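Local coordinates for protein L-glyceraldehyde 3-phosphate reductase (Clostridium beijerinckii, PDB 6HG6) that binds NADPH and, as an aldo-keto reductase, probably uses it to reduce aldehydes such as furfural to the corresponding alcohols, at residues R274-T277 with L283-V286; L278-L283 with I305-G310. All coordinates share one frame; numbering follows the deposited sequence.

Interaction 1 (R274-T277 with L283-V286); sequences RGQT and LSWV
Q276, in the short connection between helices 258-273 and 278-286, reaches across to S284 on the second of these helices, and this one side-chain pair carries most of a small, buried contact. L283, already within the helix, packs on V295 and I297 of the last barrel strand, and the next residue, S284, points its CB at the connection. Its OG receives NE2 of Q276, at 3.0 Å and almost straight (N-H...O angle 170°), with the hydroxyl oxygen lying in the plane of the glutamine amide. The carbonyls of Q280, one turn back, and of I311 both lie at hydrogen-bonding distance and must share or compete for its one proton.

The other end of the amide is fixed by R274. NE of R274 meets OE1 of Q276 at 2.8 Å, and NH2 of R274 makes a longer, more bent bond to the same OE1 at 3.3 Å. The arginine grips side-on, its guanidinium plane aimed at the oxygen, while both nitrogens approach from one face of the amide. The bend at chi3 (58°) swings the guanidinium round to that position. Because the arginine can only donate, it requires oxygen at this end, which leaves NE2 to face the serine. Beyond the amide, NH2 of R274 comes within 4.2 Å of CB of S284 in loose van der Waals contact. Between the two polar residues, G275 turns the chain with positive phi in a Schellman motif that closes helix 258-273.

Further on, W285 packs against L322 and I325 of helix 319-329, and V286 faces V295 of strand 294-297. R274 reaches that same C-terminal helix through a salt bridge with E321, so the contact lies where three helices converge outside the last barrel strand.

Interaction 2 (L278-L283 with I305-G310); sequences LAQMAL and IIENVG. With NDP (NADPH dihydro-nicotinamide-adenine-dinucleotide phosphate), chain B.
Helix 278-286 passes the end of helix 302-308 with the CA atoms of Q280 and N308 only 6.0 Å apart, close enough for Q280 to bond to the main chain of E307. The fold is the TIM barrel of the aldo-keto reductases, and the two helices, which flank its last strand 294-297 in the sequence, together hold the adenine of NADPH.

The side chain of Q280 runs out extended beyond CG and sets NE2 2.9 Å from the carbonyl O of E307, with NE2 tilted 31° from the carbonyl plane. On the way its CD lies obliquely against CG of E307. The opposite end of the amide, OE1, accepts from the backbone N of T277, while OG1 of T277 caps the backbone N of Q280: a capping box that starts helix 278-286. One glutamine thus caps the start of its own helix and ties it to the neighbouring one.

Nearer the barrel, L283 lays CD1 over the face of the N308 amide, 3.5 Å above CG, the two side chains crossing at about a right angle. The methyl of A279 lies to one side of the adenine plane, above its N1A-C6A rim, with CB 3.8 Å from N1A.

Polar recognition of the base comes from helix 302-308. E307 takes CG anti to its backbone N (chi1 164°), which sends the carboxylate across to the exocyclic amine; N6A donates to OE2 of E307 at 2.9 Å, nearly straight at 176°. N308 reads the Hoogsteen edge of the adenine with its amide. The approach of its OD1 to N6A is doubtfully short, but its ND2 donates to N7A at 3.0 Å.

In the fold
Both interactions draw on helix 278-286 and share L283, and their centres lie 6 Å apart. Interaction 1 ties the connection before this helix to its second turn; interaction 2 joins the same helix to the NADPH site. The two meet directly at T277, whose OG1 lies 3.2 Å from OE2 of E307, a probable hydrogen bond to the carboxylate that takes the adenine amine. On the far flank, CD of R274 packs 3.7 Å from SD of M281. With the side chain of Q276 about 10 Å from the cofactor, interaction 1 is consistent with a second-shell position, reaching the site through T277 and E307.

Interaction 1 (R274-T277 with L283-V286)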
ATOM      1  N   ARG A 274       8.846 -19.053  15.532  1.00 49.54           N
ATOM      2  CA  ARG A 274       9.730 -18.222  14.668  1.00 47.79           C
ATOM      3  C   ARG A 274      10.306 -17.026  15.441  1.00 46.66           C
ATOM      4  O   ARG A 274      11.059 -16.289  14.839  1.00 45.93           O
ATOM      5  CB  ARG A 274       8.947 -17.646  13.481  1.00 46.96           C
ATOM      6  CG  ARG A 274       8.526 -18.683  12.458  1.00 47.76           C
ATOM      7  CD  ARG A 274       7.565 -18.113  11.458  1.00 45.57           C
ATOM      8  NE  ARG A 274       8.079 -16.975  10.729  1.00 44.72           N
ATOM      9  CZ  ARG A 274       8.856 -17.033   9.667  1.00 43.37           C
ATOM     10  NH1 ARG A 274       9.285 -18.191   9.211  1.00 45.35           N
ATOM     11  NH2 ARG A 274       9.237 -15.919   9.094  1.00 42.03           N
ATOM     12  N   GLY A 275       9.933 -16.799  16.701  1.00 47.10           N
ATOM     13  CA  GLY A 275      10.391 -15.629  17.471  1.00 46.24           C
ATOM     14  C   GLY A 275       9.683 -14.370  17.015  1.00 44.33           C
ATOM     15  O   GLY A 275      10.252 -13.302  17.166  1.00 44.51           O
ATOM     16  N   GLN A 276       8.482 -14.491  16.442  1.00 42.66           N
ATOM     17  CA  GLN A 276       7.691 -13.353  15.941  1.00 40.71           C
ATOM     18  C   GLN A 276       6.318 -13.286  16.623  1.00 41.61           C
ATOM     19  O   GLN A 276       5.790 -14.337  17.045  1.00 42.45           O
ATOM     20  CB  GLN A 276       7.426 -13.532  14.444  1.00 38.72           C
ATOM     21  CG  GLN A 276       8.664 -13.464  13.550  1.00 37.66           C
ATOM     22  CD  GLN A 276       8.282 -13.357  12.091  1.00 36.35           C
ATOM     23  OE1 GLN A 276       7.719 -14.281  11.510  1.00 36.12           O
ATOM     24  NE2 GLN A 276       8.587 -12.220  11.473  1.00 34.65           N
ATOM     25  N   THR A 277       5.729 -12.089  16.665  1.00 41.27           N
ATOM     26  CA  THR A 277       4.292 -11.924  16.972  1.00 42.00           C
ATOM     27  C   THR A 277       3.527 -12.421  15.737  1.00 40.80           C
ATOM     28  O   THR A 277       4.139 -12.484  14.632  1.00 38.75           O
ATOM     29  CB  THR A 277       3.938 -10.456  17.245  1.00 41.73           C
ATOM     30  OG1 THR A 277       4.296  -9.721  16.076  1.00 40.13           O
ATOM     31  CG2 THR A 277       4.608  -9.893  18.482  1.00 43.27           C
ATOM     32  N   LEU A 283       3.093 -10.171   8.250  1.00 29.72           N
ATOM     33  CA  LEU A 283       3.807  -9.221   7.359  1.00 28.57           C
ATOM     34  C   LEU A 283       4.892  -9.981   6.590  1.00 28.50           C
ATOM     35  O   LEU A 283       4.964  -9.809   5.373  1.00 27.63           O
ATOM     36  CB  LEU A 283       4.427  -8.075   8.154  1.00 29.16           C
ATOM     37  CG  LEU A 283       3.453  -7.174   8.911  1.00 29.96           C
ATOM     38  CD1 LEU A 283       4.229  -6.076   9.623  1.00 30.90           C
ATOM     39  CD2 LEU A 283       2.417  -6.576   7.993  1.00 28.83           C
ATOM     40  N   SER A 284       5.661 -10.818   7.278  1.00 29.35           N
ATOM     41  CA  SER A 284       6.725 -11.648   6.654  1.00 29.81           C
ATOM     42  C   SER A 284       6.105 -12.557   5.588  1.00 29.52           C
ATOM     43  O   SER A 284       6.699 -12.708   4.523  1.00 29.17           O
ATOM     44  CB  SER A 284       7.478 -12.435   7.638  1.00 31.84           C
ATOM     45  OG  SER A 284       8.096 -11.580   8.566  1.00 32.57           O
ATOM     46  N   TRP A 285       4.939 -13.138   5.857  1.00 29.36           N
ATOM     47  CA  TRP A 285       4.331 -14.096   4.911  1.00 29.40           C
ATOM     48  C   TRP A 285       3.966 -13.386   3.602  1.00 28.16           C
ATOM     49  O   TRP A 285       4.208 -13.931   2.509  1.00 28.53           O
ATOM     50  CB  TRP A 285       3.149 -14.791   5.599  1.00 30.15           C
ATOM     51  CG  TRP A 285       2.490 -15.802   4.726  1.00 30.60           C
ATOM     52  CD1 TRP A 285       2.740 -17.137   4.717  1.00 31.70           C
ATOM     53  CD2 TRP A 285       1.474 -15.574   3.737  1.00 29.63           C
ATOM     54  NE1 TRP A 285       1.951 -17.743   3.786  1.00 32.02           N
ATOM     55  CE2 TRP A 285       1.167 -16.833   3.175  1.00 30.86           C
ATOM     56  CE3 TRP A 285       0.782 -14.457   3.288  1.00 28.37           C
ATOM     57  CZ2 TRP A 285       0.236 -16.992   2.156  1.00 30.91           C
ATOM     58  CZ3 TRP A 285      -0.152 -14.622   2.287  1.00 28.24           C
ATOM     59  CH2 TRP A 285      -0.436 -15.873   1.754  1.00 29.31           C
ATOM     60  N   VAL A 286       3.366 -12.216   3.674  1.00 27.43           N
ATOM     61  CA  VAL A 286       2.975 -11.481   2.454  1.00 26.80           C
ATOM     62  C   VAL A 286       4.205 -11.216   1.566  1.00 25.66           C
ATOM     63  O   VAL A 286       4.025 -11.140   0.336  1.00 25.45           O
ATOM     64  CB  VAL A 286       2.231 -10.198   2.860  1.00 26.20           C
ATOM     65  CG1 VAL A 286       2.219  -9.208   1.778  1.00 26.43           C
ATOM     66  CG2 VAL A 286       0.828 -10.539   3.321  1.00 26.98           C
TER

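Interaction 2 (L278-L283 with I305-G310)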
ATOM      1  N   LEU A 278       2.233 -12.705  15.890  1.00 41.91           N
ATOM      2  CA  LEU A 278       1.364 -13.089  14.750  1.00 41.84           C
ATOM      3  C   LEU A 278       1.409 -11.978  13.696  1.00 40.10           C
ATOM      4  O   LEU A 278       1.632 -12.284  12.508  1.00 38.86           O
ATOM      5  CB  LEU A 278      -0.055 -13.375  15.245  1.00 43.18           C
ATOM      6  CG  LEU A 278      -1.058 -13.709  14.140  1.00 42.85           C
ATOM      7  CD1 LEU A 278      -0.514 -14.788  13.215  1.00 42.93           C
ATOM      8  CD2 LEU A 278      -2.379 -14.162  14.741  1.00 44.66           C
ATOM      9  N   ALA A 279       1.261 -10.712  14.094  1.00 39.71           N
ATOM     10  CA  ALA A 279       1.308  -9.562  13.165  1.00 37.65           C
ATOM     11  C   ALA A 279       2.610  -9.604  12.371  1.00 36.01           C
ATOM     12  O   ALA A 279       2.573  -9.431  11.122  1.00 33.69           O
ATOM     13  CB  ALA A 279       1.199  -8.247  13.900  1.00 38.08           C
ATOM     14  N   GLN A 280       3.727  -9.809  13.066  1.00 36.41           N
ATOM     15  CA  GLN A 280       5.051  -9.839  12.401  1.00 36.04           C
ATOM     16  C   GLN A 280       5.101 -10.992  11.394  1.00 34.52           C
ATOM     17  O   GLN A 280       5.566 -10.758  10.278  1.00 32.30           O
ATOM     18  CB  GLN A 280       6.179  -9.951  13.404  1.00 38.63           C
ATOM     19  CG  GLN A 280       6.496  -8.635  14.086  1.00 39.79           C
ATOM     20  CD  GLN A 280       7.584  -8.847  15.109  1.00 42.38           C
ATOM     21  OE1 GLN A 280       7.604  -9.853  15.811  1.00 42.77           O
ATOM     22  NE2 GLN A 280       8.565  -7.953  15.071  1.00 44.42           N
ATOM     23  N   MET A 281       4.579 -12.171  11.747  1.00 34.60           N
ATOM     24  CA  MET A 281       4.628 -13.312  10.805  1.00 34.07           C
ATOM     25  C   MET A 281       3.719 -13.020   9.611  1.00 32.38           C
ATOM     26  O   MET A 281       4.070 -13.386   8.476  1.00 30.87           O
ATOM     27  CB  MET A 281       4.175 -14.610  11.451  1.00 35.28           C
ATOM     28  CG  MET A 281       4.333 -15.749  10.499  1.00 35.79           C
ATOM     29  SD  MET A 281       3.909 -17.333  11.221  1.00 37.70           S
ATOM     30  CE  MET A 281       2.115 -17.253  11.153  1.00 38.36           C
ATOM     31  N   ALA A 282       2.570 -12.385   9.854  1.00 32.10           N
ATOM     32  CA  ALA A 282       1.604 -12.059   8.792  1.00 31.34           C
ATOM     33  C   ALA A 282       2.279 -11.129   7.778  1.00 29.89           C
ATOM     34  O   ALA A 282       2.013 -11.297   6.576  1.00 28.42           O
ATOM     35  CB  ALA A 282       0.343 -11.455   9.384  1.00 31.70           C
ATOM     36  N   LEU A 283       3.093 -10.171   8.250  1.00 29.72           N
ATOM     37  CA  LEU A 283       3.807  -9.221   7.359  1.00 28.57           C
ATOM     38  C   LEU A 283       4.892  -9.981   6.590  1.00 28.50           C
ATOM     39  O   LEU A 283       4.964  -9.809   5.373  1.00 27.63           O
ATOM     40  CB  LEU A 283       4.427  -8.075   8.154  1.00 29.16           C
ATOM     41  CG  LEU A 283       3.453  -7.174   8.911  1.00 29.96           C
ATOM     42  CD1 LEU A 283       4.229  -6.076   9.623  1.00 30.90           C
ATOM     43  CD2 LEU A 283       2.417  -6.576   7.993  1.00 28.83           C
ATOM     44  N   ILE A 305       5.032   0.788  14.270  1.00 31.54           N
ATOM     45  CA  ILE A 305       5.999   0.882  13.155  1.00 30.49           C
ATOM     46  C   ILE A 305       7.289   0.162  13.582  1.00 32.10           C
ATOM     47  O   ILE A 305       7.804  -0.656  12.821  1.00 32.64           O
ATOM     48  CB  ILE A 305       6.219   2.357  12.799  1.00 29.68           C
ATOM     49  CG1 ILE A 305       4.893   2.962  12.335  1.00 29.20           C
ATOM     50  CG2 ILE A 305       7.298   2.494  11.734  1.00 29.04           C
ATOM     51  CD1 ILE A 305       4.947   4.423  11.970  1.00 28.61           C
ATOM     52  N   ILE A 306       7.815   0.529  14.727  1.00 33.52           N
ATOM     53  CA  ILE A 306       9.110   0.008  15.233  1.00 36.66           C
ATOM     54  C   ILE A 306       9.043  -1.526  15.337  1.00 39.23           C
ATOM     55  O   ILE A 306       9.983  -2.171  14.890  1.00 38.91           O
ATOM     56  CB  ILE A 306       9.449   0.739  16.543  1.00 38.00           C
ATOM     57  CG1 ILE A 306       9.737   2.209  16.231  1.00 36.56           C
ATOM     58  CG2 ILE A 306      10.613   0.074  17.251  1.00 39.87           C
ATOM     59  CD1 ILE A 306       9.746   3.137  17.419  1.00 38.20           C
ATOM     60  N   GLU A 307       7.962  -2.117  15.851  1.00 41.81           N
ATOM     61  CA  GLU A 307       7.833  -3.606  15.886  1.00 44.14           C
ATOM     62  C   GLU A 307       7.789  -4.146  14.446  1.00 42.51           C
ATOM     63  O   GLU A 307       8.371  -5.180  14.153  1.00 46.98           O
ATOM     64  CB  GLU A 307       6.554  -4.035  16.616  1.00 47.15           C
ATOM     65  CG  GLU A 307       6.162  -5.499  16.366  1.00 47.93           C
ATOM     66  CD  GLU A 307       5.103  -6.108  17.289  1.00 49.57           C
ATOM     67  OE1 GLU A 307       5.308  -6.081  18.558  1.00 50.10           O
ATOM     68  OE2 GLU A 307       4.058  -6.621  16.732  1.00 47.74           O
ATOM     69  N   ASN A 308       7.063  -3.510  13.570  1.00 39.79           N
ATOM     70  CA  ASN A 308       6.781  -4.120  12.254  1.00 38.73           C
ATOM     71  C   ASN A 308       8.017  -4.101  11.356  1.00 37.03           C
ATOM     72  O   ASN A 308       8.084  -4.974  10.506  1.00 36.44           O
ATOM     73  CB  ASN A 308       5.642  -3.420  11.520  1.00 38.65           C
ATOM     74  CG  ASN A 308       4.280  -3.648  12.129  1.00 39.51           C
ATOM     75  OD1 ASN A 308       4.132  -4.453  13.063  1.00 42.40           O
ATOM     76  ND2 ASN A 308       3.301  -2.906  11.603  1.00 38.61           N
ATOM     77  N   VAL A 309       8.953  -3.163  11.528  1.00 36.58           N
ATOM     78  CA  VAL A 309      10.056  -3.028  10.524  1.00 35.85           C
ATOM     79  C   VAL A 309      11.069  -4.170  10.690  1.00 37.66           C
ATOM     80  O   VAL A 309      11.811  -4.384   9.740  1.00 38.06           O
ATOM     81  CB  VAL A 309      10.723  -1.643  10.483  1.00 34.65           C
ATOM     82  CG1 VAL A 309       9.766  -0.615   9.877  1.00 33.69           C
ATOM     83  CG2 VAL A 309      11.299  -1.189  11.810  1.00 35.49           C
ATOM     84  N   GLY A 310      11.087  -4.901  11.805  1.00 40.38           N
ATOM     85  CA  GLY A 310      11.981  -6.073  11.943  1.00 42.53           C
ATOM     86  C   GLY A 310      11.597  -7.199  10.978  1.00 43.19           C
ATOM     87  O   GLY A 310      12.438  -7.998  10.632  1.00 47.78           O
TER
HETATM   88  PA  NDP B 401      -2.808  -3.400   8.250  0.70 32.74           P
HETATM   89  O1A NDP B 401      -3.499  -4.644   7.802  0.70 23.24           O
HETATM   90  O2A NDP B 401      -1.326  -3.265   8.399  0.70 27.82           O
HETATM   91  O5B NDP B 401      -3.522  -2.833   9.575  0.70 30.48           O
HETATM   92  C5B NDP B 401      -3.003  -1.631  10.205  0.70 32.03           C
HETATM   93  C4B NDP B 401      -3.549  -1.525  11.605  0.70 32.06           C
HETATM   94  O4B NDP B 401      -3.206  -2.743  12.315  0.70 32.09           O
HETATM   95  C3B NDP B 401      -3.003  -0.385  12.477  0.70 33.54           C
HETATM   96  O3B NDP B 401      -3.729   0.833  12.341  0.70 31.87           O
HETATM   97  C2B NDP B 401      -3.165  -0.979  13.870  0.70 34.23           C
HETATM   98  O2B NDP B 401      -4.536  -0.841  14.228  0.70 38.68           O
HETATM   99  C1B NDP B 401      -2.828  -2.447  13.638  0.70 33.78           C
HETATM  100  N9A NDP B 401      -1.421  -2.803  13.768  0.70 34.83           N
HETATM  101  C8A NDP B 401      -0.380  -2.409  12.962  0.70 35.78           C
HETATM  102  N7A NDP B 401       0.769  -2.941  13.297  0.70 35.30           N
HETATM  103  C5A NDP B 401       0.471  -3.740  14.391  0.70 34.90           C
HETATM  104  C6A NDP B 401       1.267  -4.572  15.204  0.70 36.26           C
HETATM  105  N6A NDP B 401       2.575  -4.740  15.027  0.70 36.27           N
HETATM  106  N1A NDP B 401       0.652  -5.242  16.212  0.70 38.21           N
HETATM  107  C2A NDP B 401      -0.667  -5.068  16.382  0.70 38.31           C
HETATM  108  N3A NDP B 401      -1.514  -4.320  15.678  0.70 37.78           N
HETATM  109  C4A NDP B 401      -0.878  -3.674  14.684  0.70 37.21           C
HETATM  110  O3  NDP B 401      -3.156  -2.246   7.172  0.70 32.63           O
HETATM  111  PN  NDP B 401      -4.456  -1.391   6.796  0.70 33.41           P
HETATM  112  O1N NDP B 401      -4.509  -0.235   7.737  0.70 33.60           O
HETATM  113  O2N NDP B 401      -5.656  -2.266   6.621  0.70 35.28           O
HETATM  114  O5D NDP B 401      -4.021  -0.857   5.338  0.70 32.55           O
HETATM  115  C5D NDP B 401      -2.678  -0.325   5.189  0.70 29.31           C
HETATM  116  C4D NDP B 401      -2.657   0.646   4.032  0.70 23.55           C
HETATM  117  O4D NDP B 401      -3.023  -0.045   2.825  0.70 27.34           O
HETATM  118  C3D NDP B 401      -3.658   1.797   4.087  0.70 25.75           C
HETATM  119  O3D NDP B 401      -3.206   2.813   4.971  0.70 26.41           O
HETATM  120  C2D NDP B 401      -3.673   2.206   2.609  0.70 25.29           C
HETATM  121  O2D NDP B 401      -2.548   2.991   2.311  0.70 21.22           O
HETATM  122  C1D NDP B 401      -3.599   0.860   1.896  0.70 27.84           C
HETATM  123  N1N NDP B 401      -4.938   0.358   1.494  0.70 28.84           N
HETATM  124  C2N NDP B 401      -5.277   0.315   0.164  0.70 30.28           C
HETATM  125  C3N NDP B 401      -6.564   0.130  -0.262  0.70 30.20           C
HETATM  126  C7N NDP B 401      -6.850   0.102  -1.740  0.70 30.62           C
HETATM  127  O7N NDP B 401      -5.955   0.358  -2.568  0.70 25.81           O
HETATM  128  N7N NDP B 401      -8.100  -0.179  -2.105  0.70 24.74           N
HETATM  129  C4N NDP B 401      -7.623  -0.041   0.793  0.70 32.33           C
HETATM  130  C5N NDP B 401      -7.120  -0.181   2.176  0.70 31.83           C
HETATM  131  C6N NDP B 401      -5.840  -0.061   2.454  0.70 29.55           C
HETATM  132  P2B NDP B 401      -4.875  -0.645  15.796  0.70 39.52           P
HETATM  133  O1X NDP B 401      -3.752   0.015  16.571  0.70 39.29           O
HETATM  134  O2X NDP B 401      -6.136   0.205  15.795  0.70 41.67           O
HETATM  135  O3X NDP B 401      -5.131  -2.076  16.246  0.70 44.74           O